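Local coordinates for protein beta-glucuronidase (uncultured Clostridium sp., PDB 6U7J) that hydrolyses beta-D-glucuronides as a glycoside hydrolase family 2 enzyme and probably releases estrogens from their glucuronide conjugates in the gut, at residues Asp33-Tyr36 with Phe40-Lys43; Ser59-Ile64 with Gly75-Glu80; Ala105-Tyr108 with Ile114-His117. One frame throughout, in Å; residues are numbered along the deposited sequence.

How the interactions relate
The three contacts come in series along the chain, from 33-36 with 40-43, through 59-64 with 75-80, to 105-108 with 114-117. All lie in the family 2 sugar binding domain, with centres about 15 to 16 Å apart. Interactions 2 and 3 share one antiparallel sheet, through strands 76-85 and 104-109. Interaction 1 sits at the surface, where helix 38-41 covers that sheet. Phe40 joins all three: it packs on Trp76 and Trp78 of interaction 2 and on Val106 and Tyr108 of interaction 3. Trp78 also meets Tyr108. The contacts thus belong to one aromatic-rich region of the domain, from the surface helix into the sheet.

Interaction 1 (Asp33-Tyr36 with Phe40-Lys43); sequences DNYY and FEEK
Tyr35 touches Glu41 and Glu42 directly, while Phe40, ahead of them, is joined to Asp33 by a water. Phe40 N donates to water 1 over 3.1 Å, and the same water donates to Asp33 OD2. The other carboxylate oxygen, Asp33 OD1, takes the N-H of Gly39, so this acid holds two successive amides of the short helix, one of them indirectly. The Phe40 ring turns to the sheet instead. Glu41 comes next and points toward the 33-36 segment. Its extended chain brings Glu41 OE1 to within 3.9 Å of Tyr35 CE1, at the ring edge and near the ring plane. The carboxylate is turned 65° from the ring. Glu42 makes the direct bond: Tyr35 OH donates to Glu42 OE2 over 3.0 Å. The oxygen is met on its anti side, with the donor 25° out of the carboxylate plane. Tyr35 has CG between its backbone N and carbonyl carbon (chi1 60°), and this swings the ring across to the two acids. Gln38 NE2 also bonds Glu42 OE2, and Trp44 NE1 bonds Glu42 OE1. These donors probably stabilise the charged carboxylate. Lys43 has positive phi and two bonds back into the last turn. One is weak, from Lys43 N to Phe40 O at 3.2 Å. This closes helix 38-41 as a Schellman motif, on the outside of the sugar binding domain.

Interaction 2 (Ser59-Ile64 with Gly75-Glu80); sequences SSYNDI and GWVWYE
Ser59 O and Tyr79 OH are joined by water 2. The water donates to Ser59 O over 2.6 Å and accepts from Tyr79 OH over 2.8 Å. Tyr61 OH is linked in a similar way to the start of the other segment: it lies 2.7 Å from water 3, which donates to Gly75 O. Between the two waters the contact is apolar. The Tyr61 side chain starts toward strand 76-80, and a chi1 of 61° brings the CD2 and CE2 side of its ring to Val77 and Tyr79. Tyr61 CE2 rests 3.6 Å from Val77 CG2, and the two side chains meet at a slant. Val77 CG1 lies near the hydroxyl end of the ring, 3.8 Å from Tyr61 CZ. Tyr79 OH comes to the ring edge, in its plane, at 3.8 Å from Tyr61 CD2. Asn62 OD1 lies over the ring centre, 4.2 Å above the plane. Asn62 OD1 accepts from Ser182 N, and Asn62 ND2 bonds Arg71 O. Met55 of strand 53-57 touches both tyrosines. Segment 59-64 thus packs on strand 76-85 of the sugar binding domain's antiparallel sheet mainly through Tyr61. The contact is buried, and its chemistry is that of an apolar core in which the tyrosine hydroxyls and the carbonyls of Ser59 and Gly75 are served by bound water.

Interaction 3 (Ala105-Tyr108 with Ile114-His117); sequences AVIY and ITRH
The imidazole of His117, opposite Ala105, is stacked on Phe124, and its NE2 bonds Glu398 of the TIM barrel domain. The ring of Tyr108 stacks on Phe45. The two strands run antiparallel, with 170° between their N-to-C directions. Ala105 N donates to His117 O over 2.9 Å, almost straight at 172°, and His117 N returns a bond to Ala105 O. Ile107 N donates to Thr115 O over 2.9 Å. Ile107 O takes two amides: Ile114 N at 2.8 Å and, weakly, Thr115 N at 3.5 Å. On the Ala105 and His117 side of the sheet, Ile107 CG1 lies 3.5 Å from Thr115 CG2, the two side chains pointing the same way. Ile107 CG2 packs on Ile114 CG1 at 3.7 Å. Val106 and Arg116 face the other side. The Arg116 chain, extended from CG to NE, carries its NE to a salt bridge with Glu113. Because Ile114 and Thr115 both face Ile107, this is a classic beta bulge. It lies in the hairpin of strands 104-109 and 112-118, part of the antiparallel sheet of the family 2 sugar binding domain.

Interaction 1 (Asp33-Tyr36 with Phe40-Lys43)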
# COMPACT_ATOMS: atom_id res chain seq x y z
N ASP B 33 12.06 -25.19 24.34
CA ASP B 33 11.36 -26.03 25.30
C ASP B 33 9.93 -26.31 24.82
O ASP B 33 9.24 -25.41 24.34
CB ASP B 33 11.29 -25.34 26.66
CG ASP B 33 12.55 -25.53 27.50
OD1 ASP B 33 13.42 -26.36 27.13
OD2 ASP B 33 12.67 -24.84 28.54
N ASN B 34 9.49 -27.57 24.99
CA ASN B 34 8.09 -27.91 24.75
C ASN B 34 7.23 -27.80 26.00
O ASN B 34 6.00 -27.80 25.89
CB ASN B 34 7.96 -29.34 24.17
CG ASN B 34 8.72 -29.51 22.86
OD1 ASN B 34 9.70 -30.25 22.79
ND2 ASN B 34 8.29 -28.81 21.82
N TYR B 35 7.82 -27.69 27.18
CA TYR B 35 7.09 -27.29 28.37
C TYR B 35 8.05 -26.48 29.22
O TYR B 35 9.26 -26.45 28.95
CB TYR B 35 6.50 -28.49 29.13
CG TYR B 35 7.54 -29.49 29.61
CD1 TYR B 35 8.23 -29.29 30.80
CD2 TYR B 35 7.83 -30.63 28.87
CE1 TYR B 35 9.18 -30.20 31.24
CE2 TYR B 35 8.78 -31.55 29.31
CZ TYR B 35 9.45 -31.33 30.50
OH TYR B 35 10.40 -32.23 30.93
N TYR B 36 7.52 -25.80 30.24
CA TYR B 36 8.34 -24.89 31.03
C TYR B 36 9.55 -25.62 31.63
O TYR B 36 9.39 -26.60 32.36
CB TYR B 36 7.50 -24.26 32.13
CG TYR B 36 8.25 -23.19 32.90
CD1 TYR B 36 8.92 -22.17 32.23
CD2 TYR B 36 8.30 -23.21 34.29
CE1 TYR B 36 9.62 -21.19 32.92
CE2 TYR B 36 8.99 -22.22 35.00
CZ TYR B 36 9.66 -21.22 34.31
OH TYR B 36 10.35 -20.25 35.01
N PHE B 40 16.15 -27.84 31.19
CA PHE B 40 16.83 -28.00 32.48
C PHE B 40 16.43 -29.31 33.14
O PHE B 40 17.27 -30.01 33.70
CB PHE B 40 16.50 -26.83 33.41
CG PHE B 40 16.94 -25.49 32.90
CD1 PHE B 40 18.25 -25.27 32.52
CD2 PHE B 40 16.04 -24.44 32.81
CE1 PHE B 40 18.65 -24.03 32.04
CE2 PHE B 40 16.43 -23.19 32.34
CZ PHE B 40 17.74 -22.98 31.96
N GLU B 41 15.14 -29.65 33.07
CA GLU B 41 14.66 -30.84 33.75
C GLU B 41 15.21 -32.10 33.10
O GLU B 41 15.56 -33.06 33.80
CB GLU B 41 13.12 -30.85 33.75
CG GLU B 41 12.53 -29.86 34.76
CD GLU B 41 11.09 -30.17 35.13
OE1 GLU B 41 10.58 -31.25 34.73
OE2 GLU B 41 10.47 -29.33 35.81
N GLU B 42 15.31 -32.12 31.78
CA GLU B 42 15.84 -33.26 31.06
C GLU B 42 17.34 -33.16 30.84
O GLU B 42 17.92 -34.02 30.16
CB GLU B 42 15.10 -33.42 29.73
CG GLU B 42 13.60 -33.59 29.96
CD GLU B 42 12.83 -33.94 28.69
OE1 GLU B 42 13.47 -34.15 27.64
OE2 GLU B 42 11.59 -33.97 28.75
N LYS B 43 17.96 -32.12 31.41
CA LYS B 43 19.41 -31.92 31.36
C LYS B 43 19.93 -32.04 29.94
O LYS B 43 20.90 -32.76 29.67
CB LYS B 43 20.11 -32.87 32.33
CG LYS B 43 19.55 -32.71 33.75
CD LYS B 43 20.57 -32.89 34.85
CE LYS B 43 19.87 -33.35 36.13
NZ LYS B 43 20.74 -33.21 37.35
O HOH W 1 14.82 -25.44 29.69

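Interaction 2 (Ser59-Ile64 with Gly75-Glu80)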
# COMPACT_ATOMS: atom_id res chain seq x y z
N SER B 59 20.85 -12.36 16.18
CA SER B 59 19.48 -12.27 15.66
C SER B 59 18.52 -12.63 16.78
O SER B 59 18.90 -13.37 17.70
CB SER B 59 19.25 -13.22 14.47
OG SER B 59 17.94 -13.10 13.94
N SER B 60 17.31 -12.09 16.75
CA SER B 60 16.21 -12.67 17.50
C SER B 60 15.77 -13.95 16.79
O SER B 60 15.93 -14.10 15.58
CB SER B 60 15.04 -11.67 17.58
OG SER B 60 15.46 -10.37 17.99
N TYR B 61 15.21 -14.90 17.55
CA TYR B 61 14.67 -16.09 16.89
C TYR B 61 13.23 -15.93 16.44
O TYR B 61 12.74 -16.80 15.70
CB TYR B 61 14.77 -17.33 17.79
CG TYR B 61 14.02 -17.28 19.12
CD1 TYR B 61 12.65 -17.49 19.20
CD2 TYR B 61 14.72 -17.07 20.31
CE1 TYR B 61 11.99 -17.45 20.42
CE2 TYR B 61 14.08 -17.04 21.52
CZ TYR B 61 12.72 -17.23 21.58
OH TYR B 61 12.09 -17.20 22.82
N ASN B 62 12.54 -14.86 16.84
CA ASN B 62 11.08 -14.85 16.74
C ASN B 62 10.57 -14.70 15.31
O ASN B 62 9.51 -15.23 15.00
CB ASN B 62 10.51 -13.75 17.62
CG ASN B 62 11.04 -13.80 19.05
OD1 ASN B 62 12.14 -13.31 19.34
ND2 ASN B 62 10.27 -14.38 19.93
N ASP B 63 11.28 -14.00 14.43
CA ASP B 63 10.76 -13.76 13.08
C ASP B 63 11.48 -14.57 12.00
O ASP B 63 11.29 -14.32 10.80
CB ASP B 63 10.81 -12.27 12.74
CG ASP B 63 9.84 -11.45 13.57
OD1 ASP B 63 8.93 -12.05 14.21
OD2 ASP B 63 10.00 -10.21 13.59
N ILE B 64 12.29 -15.55 12.38
CA ILE B 64 13.03 -16.34 11.40
C ILE B 64 12.16 -17.44 10.79
O ILE B 64 12.23 -17.70 9.59
CB ILE B 64 14.28 -16.93 12.08
CG1 ILE B 64 15.14 -15.81 12.65
CG2 ILE B 64 15.06 -17.80 11.09
CD1 ILE B 64 15.93 -15.06 11.59
N GLY B 75 9.19 -18.64 27.77
CA GLY B 75 10.11 -19.52 28.48
C GLY B 75 11.52 -19.57 27.93
O GLY B 75 12.11 -18.52 27.60
N TRP B 76 12.07 -20.77 27.79
CA TRP B 76 13.48 -20.97 27.48
C TRP B 76 13.65 -21.65 26.13
O TRP B 76 12.84 -22.48 25.72
CB TRP B 76 14.18 -21.82 28.55
CG TRP B 76 14.27 -21.12 29.87
CD1 TRP B 76 13.31 -21.05 30.85
CD2 TRP B 76 15.38 -20.36 30.36
NE1 TRP B 76 13.76 -20.29 31.90
CE2 TRP B 76 15.03 -19.86 31.62
CE3 TRP B 76 16.64 -20.04 29.83
CZ2 TRP B 76 15.90 -19.07 32.39
CZ3 TRP B 76 17.50 -19.25 30.58
CH2 TRP B 76 17.12 -18.77 31.85
N VAL B 77 14.75 -21.30 25.46
CA VAL B 77 15.20 -21.98 24.25
C VAL B 77 16.67 -22.32 24.42
O VAL B 77 17.34 -21.83 25.33
CB VAL B 77 14.97 -21.13 22.98
CG1 VAL B 77 13.49 -20.76 22.85
CG2 VAL B 77 15.85 -19.86 23.01
N TRP B 78 17.18 -23.14 23.50
CA TRP B 78 18.50 -23.74 23.61
C TRP B 78 19.26 -23.53 22.31
O TRP B 78 18.78 -23.93 21.24
CB TRP B 78 18.39 -25.23 23.95
CG TRP B 78 17.83 -25.41 25.31
CD1 TRP B 78 16.52 -25.39 25.67
CD2 TRP B 78 18.58 -25.56 26.52
NE1 TRP B 78 16.40 -25.54 27.04
CE2 TRP B 78 17.65 -25.65 27.58
CE3 TRP B 78 19.95 -25.63 26.81
CZ2 TRP B 78 18.05 -25.82 28.91
CZ3 TRP B 78 20.34 -25.80 28.13
CH2 TRP B 78 19.39 -25.90 29.16
N TYR B 79 20.42 -22.90 22.40
CA TYR B 79 21.34 -22.74 21.29
C TYR B 79 22.57 -23.61 21.53
O TYR B 79 22.98 -23.81 22.68
CB TYR B 79 21.83 -21.31 21.16
CG TYR B 79 20.86 -20.25 20.66
CD1 TYR B 79 21.02 -19.69 19.40
CD2 TYR B 79 19.82 -19.78 21.46
CE1 TYR B 79 20.17 -18.71 18.93
CE2 TYR B 79 18.97 -18.78 21.00
CZ TYR B 79 19.15 -18.26 19.73
OH TYR B 79 18.32 -17.27 19.24
N GLU B 80 23.19 -24.06 20.45
CA GLU B 80 24.42 -24.82 20.59
C GLU B 80 25.29 -24.66 19.36
O GLU B 80 24.77 -24.61 18.23
CB GLU B 80 24.13 -26.31 20.81
CG GLU B 80 25.36 -27.15 20.99
CD GLU B 80 24.99 -28.51 21.56
OE1 GLU B 80 24.98 -28.64 22.80
OE2 GLU B 80 24.67 -29.42 20.76
O HOH W 2 19.85 -15.76 17.45
O HOH W 3 13.57 -17.50 25.09

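Interaction 3 (Ala105-Tyr108 with Ile114-His117)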
# COMPACT_ATOMS: atom_id res chain seq x y z
N ALA B 105 20.47 -15.86 30.60
CA ALA B 105 21.38 -16.83 30.00
C ALA B 105 21.91 -17.81 31.03
O ALA B 105 22.21 -17.45 32.17
CB ALA B 105 22.57 -16.13 29.33
N VAL B 106 22.03 -19.07 30.62
CA VAL B 106 22.84 -20.06 31.32
C VAL B 106 23.79 -20.64 30.28
O VAL B 106 23.35 -21.19 29.27
CB VAL B 106 21.99 -21.17 31.96
CG1 VAL B 106 22.86 -22.08 32.86
CG2 VAL B 106 20.86 -20.58 32.78
N ILE B 107 25.09 -20.47 30.51
CA ILE B 107 26.14 -20.84 29.57
C ILE B 107 26.75 -22.16 30.02
O ILE B 107 27.20 -22.27 31.17
CB ILE B 107 27.22 -19.75 29.49
CG1 ILE B 107 26.63 -18.37 29.23
CG2 ILE B 107 28.31 -20.15 28.49
CD1 ILE B 107 25.57 -18.32 28.16
N TYR B 108 26.80 -23.14 29.12
CA TYR B 108 27.43 -24.43 29.39
C TYR B 108 28.59 -24.62 28.42
O TYR B 108 28.49 -24.24 27.24
CB TYR B 108 26.46 -25.61 29.23
CG TYR B 108 25.20 -25.52 30.08
CD1 TYR B 108 24.09 -24.81 29.63
CD2 TYR B 108 25.11 -26.17 31.31
CE1 TYR B 108 22.93 -24.74 30.40
CE2 TYR B 108 23.97 -26.11 32.07
CZ TYR B 108 22.88 -25.40 31.61
OH TYR B 108 21.74 -25.32 32.37
N ILE B 114 29.02 -22.90 33.18
CA ILE B 114 30.16 -22.05 33.53
C ILE B 114 29.77 -20.63 33.93
O ILE B 114 30.55 -19.98 34.64
CB ILE B 114 31.22 -21.99 32.40
CG1 ILE B 114 30.61 -21.52 31.08
CG2 ILE B 114 31.95 -23.34 32.25
CD1 ILE B 114 31.66 -21.04 30.07
N THR B 115 28.61 -20.13 33.52
CA THR B 115 28.17 -18.83 34.02
C THR B 115 26.68 -18.66 33.77
O THR B 115 26.03 -19.45 33.07
CB THR B 115 28.98 -17.67 33.39
OG1 THR B 115 28.87 -16.52 34.23
CG2 THR B 115 28.48 -17.31 32.01
N ARG B 116 26.14 -17.62 34.40
CA ARG B 116 24.74 -17.22 34.29
C ARG B 116 24.70 -15.71 34.13
O ARG B 116 25.60 -14.99 34.57
CB ARG B 116 23.94 -17.58 35.52
CG ARG B 116 23.58 -19.01 35.64
CD ARG B 116 23.09 -19.27 37.04
NE ARG B 116 22.73 -20.66 37.23
CZ ARG B 116 21.51 -21.06 37.58
NH1 ARG B 116 20.56 -20.16 37.79
NH2 ARG B 116 21.27 -22.35 37.73
N HIS B 117 23.63 -15.22 33.51
CA HIS B 117 23.45 -13.78 33.43
C HIS B 117 21.96 -13.46 33.43
O HIS B 117 21.14 -14.23 32.92
CB HIS B 117 24.16 -13.21 32.20
CG HIS B 117 24.20 -11.71 32.18
ND1 HIS B 117 23.27 -10.96 31.48
CD2 HIS B 117 25.05 -10.83 32.77
CE1 HIS B 117 23.55 -9.67 31.64
NE2 HIS B 117 24.62 -9.57 32.42